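Local coordinates for glycosaminoglycan xylosylkinase (Hydra vulgaris, PDB 5XOM), which probably phosphorylates the xylose of the linkage sugar chain that joins glycosaminoglycans to proteoglycan core proteins, at residues K299-P304 with S358-A363. Numbering follows the deposited sequence.
Sequences KSFGNP and SDHLLA
Phe301 and His360 both hold CG anti to their own carbonyl carbon and beside the backbone N (chi1 -63° and -73°), and their rings meet where the imidazole leans out of the first turn of helix 358-382. The rings form an offset edge-to-face pair, the phenyl edge toward the imidazole face, with planes at 89° and centroids 5.6 Å apart; ND1 of His360 lies near the phenyl plane, close to CD1. The imidazole is also sandwiched. Phe301 CB sits over one face, 4.0 Å from the ring centroid, and Pro304 CB covers the opposite face at 3.7 Å, both as CH-pi contacts set toward the rim. The loop thus curls around the histidine, with Phe301 in a left-handed backbone conformation at the turn. No direct hydrogen bond crosses the contact: Phe301 O comes within 3.3 Å of His360 NE2, but at a poor angle. Two waters bridge the segments. One lies in the imidazole plane 2.9 Å from His360 ND1 and makes a weak bond to Asn303 O; a second donates to both Pro304 O and Asp359 O, 2.7 Å from each, tying the loop to a carbonyl of the opening helical turn. The proline ring rests obliquely on Asp359 CB, while Ala363 CB, one turn beyond, packs 3.4 Å from Pro304 O. That same oxygen accepts a bond from Arg366 farther along the helix. Residues 299-304 come just after the probable counterpart of the protein-kinase DFG motif, in the loop between strand 289-292 and helix 313-318, and their side chains pack on the first turns of helix 358-382 within the kinase-like Fam20 domain. Phe301 lies between His360 and Ala134 and Ala137 of helix 132-144, with Ile273 at the end of helix 259-273 also against it.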
loop_
_atom_site.group_PDB
_atom_site.type_symbol
_atom_site.label_atom_id
_atom_site.label_comp_id
_atom_site.label_asym_id
_atom_site.label_seq_id
_atom_site.Cartn_x
_atom_site.Cartn_y
_atom_site.Cartn_z
ATOM N N LYS A 299 23.130 -16.909 -7.132
ATOM C CA LYS A 299 24.106 -17.932 -6.767
ATOM C C LYS A 299 23.897 -18.319 -5.307
ATOM O O LYS A 299 24.743 -18.158 -4.428
ATOM C CB LYS A 299 25.525 -17.445 -7.032
ATOM C CG LYS A 299 26.502 -18.598 -7.219
ATOM C CD LYS A 299 26.643 -18.985 -8.683
ATOM C CE LYS A 299 27.425 -17.939 -9.440
ATOM N NZ LYS A 299 28.806 -17.858 -8.892
ATOM N N SER A 300 22.717 -18.882 -5.082
ATOM C CA SER A 300 22.264 -19.218 -3.747
ATOM C C SER A 300 21.409 -20.473 -3.846
ATOM O O SER A 300 21.126 -20.974 -4.942
ATOM C CB SER A 300 21.522 -18.027 -3.116
ATOM O OG SER A 300 20.429 -17.623 -3.916
ATOM N N PHE A 301 21.011 -20.985 -2.680
ATOM C CA PHE A 301 20.258 -22.238 -2.582
ATOM C C PHE A 301 20.893 -23.331 -3.445
ATOM O O PHE A 301 20.216 -24.044 -4.191
ATOM C CB PHE A 301 18.784 -22.027 -2.940
ATOM C CG PHE A 301 18.066 -21.078 -2.002
ATOM C CD1 PHE A 301 17.686 -21.494 -0.727
ATOM C CD2 PHE A 301 17.760 -19.783 -2.396
ATOM C CE1 PHE A 301 17.026 -20.626 0.141
ATOM C CE2 PHE A 301 17.099 -18.906 -1.535
ATOM C CZ PHE A 301 16.735 -19.328 -0.262
ATOM N N GLY A 302 22.216 -23.456 -3.341
ATOM C CA GLY A 302 22.941 -24.506 -4.029
ATOM C C GLY A 302 23.082 -25.771 -3.201
ATOM O O GLY A 302 23.140 -26.863 -3.767
ATOM N N ASN A 303 23.109 -25.650 -1.864
ATOM C CA ASN A 303 23.255 -26.828 -1.013
ATOM C C ASN A 303 22.505 -26.601 0.295
ATOM O O ASN A 303 22.888 -25.751 1.102
ATOM C CB ASN A 303 24.728 -27.163 -0.749
ATOM C CG ASN A 303 24.911 -28.417 0.124
ATOM O OD1 ASN A 303 24.007 -28.859 0.847
ATOM N ND2 ASN A 303 26.057 -29.056 -0.045
ATOM N N PRO A 304 21.434 -27.354 0.544
ATOM C CA PRO A 304 20.620 -27.126 1.744
ATOM C C PRO A 304 21.225 -27.700 3.015
ATOM O O PRO A 304 20.644 -27.518 4.091
ATOM C CB PRO A 304 19.316 -27.854 1.397
ATOM C CG PRO A 304 19.782 -29.004 0.542
ATOM C CD PRO A 304 20.930 -28.479 -0.269
ATOM N N SER A 358 11.817 -28.661 0.337
ATOM C CA SER A 358 11.642 -28.513 1.779
ATOM C C SER A 358 12.981 -28.513 2.510
ATOM O O SER A 358 13.065 -27.953 3.611
ATOM C CB SER A 358 10.744 -29.627 2.317
ATOM O OG SER A 358 11.263 -30.900 1.988
ATOM N N ASP A 359 14.027 -29.105 1.922
ATOM C CA ASP A 359 15.337 -29.077 2.562
ATOM C C ASP A 359 15.946 -27.677 2.565
ATOM O O ASP A 359 16.600 -27.285 3.533
ATOM C CB ASP A 359 16.299 -30.068 1.879
ATOM C CG ASP A 359 15.904 -31.531 2.100
ATOM O OD1 ASP A 359 15.397 -31.871 3.180
ATOM O OD2 ASP A 359 16.177 -32.364 1.200
ATOM N N HIS A 360 15.765 -26.915 1.483
ATOM C CA HIS A 360 16.216 -25.522 1.499
ATOM C C HIS A 360 15.349 -24.652 2.396
ATOM O O HIS A 360 15.856 -23.713 3.025
ATOM C CB HIS A 360 16.232 -24.908 0.092
ATOM C CG HIS A 360 17.359 -25.406 -0.779
ATOM N ND1 HIS A 360 18.682 -25.082 -0.523
ATOM C CD2 HIS A 360 17.356 -26.143 -1.917
ATOM C CE1 HIS A 360 19.441 -25.622 -1.454
ATOM N NE2 HIS A 360 18.662 -26.267 -2.306
ATOM N N LEU A 361 14.043 -24.935 2.468
ATOM C CA LEU A 361 13.180 -24.195 3.387
ATOM C C LEU A 361 13.639 -24.388 4.825
ATOM O O LEU A 361 13.772 -23.420 5.580
ATOM C CB LEU A 361 11.725 -24.637 3.202
ATOM C CG LEU A 361 11.127 -24.142 1.886
ATOM C CD1 LEU A 361 9.826 -24.844 1.532
ATOM C CD2 LEU A 361 10.914 -22.625 1.970
ATOM N N LEU A 362 13.945 -25.635 5.205
ATOM C CA LEU A 362 14.412 -25.886 6.556
ATOM C C LEU A 362 15.830 -25.376 6.783
ATOM O O LEU A 362 16.195 -25.075 7.919
ATOM C CB LEU A 362 14.306 -27.382 6.877
ATOM C CG LEU A 362 12.834 -27.805 6.832
ATOM C CD1 LEU A 362 12.691 -29.320 6.878
ATOM C CD2 LEU A 362 12.040 -27.120 7.961
ATOM N N ALA A 363 16.638 -25.261 5.731
ATOM C CA ALA A 363 17.950 -24.643 5.901
ATOM C C ALA A 363 17.819 -23.185 6.329
ATOM O O ALA A 363 18.632 -22.681 7.114
ATOM C CB ALA A 363 18.752 -24.761 4.601
HETATM O O HOH W 1 20.590 -23.281 0.724
HETATM O O HOH W 2 18.342 -28.447 5.180
#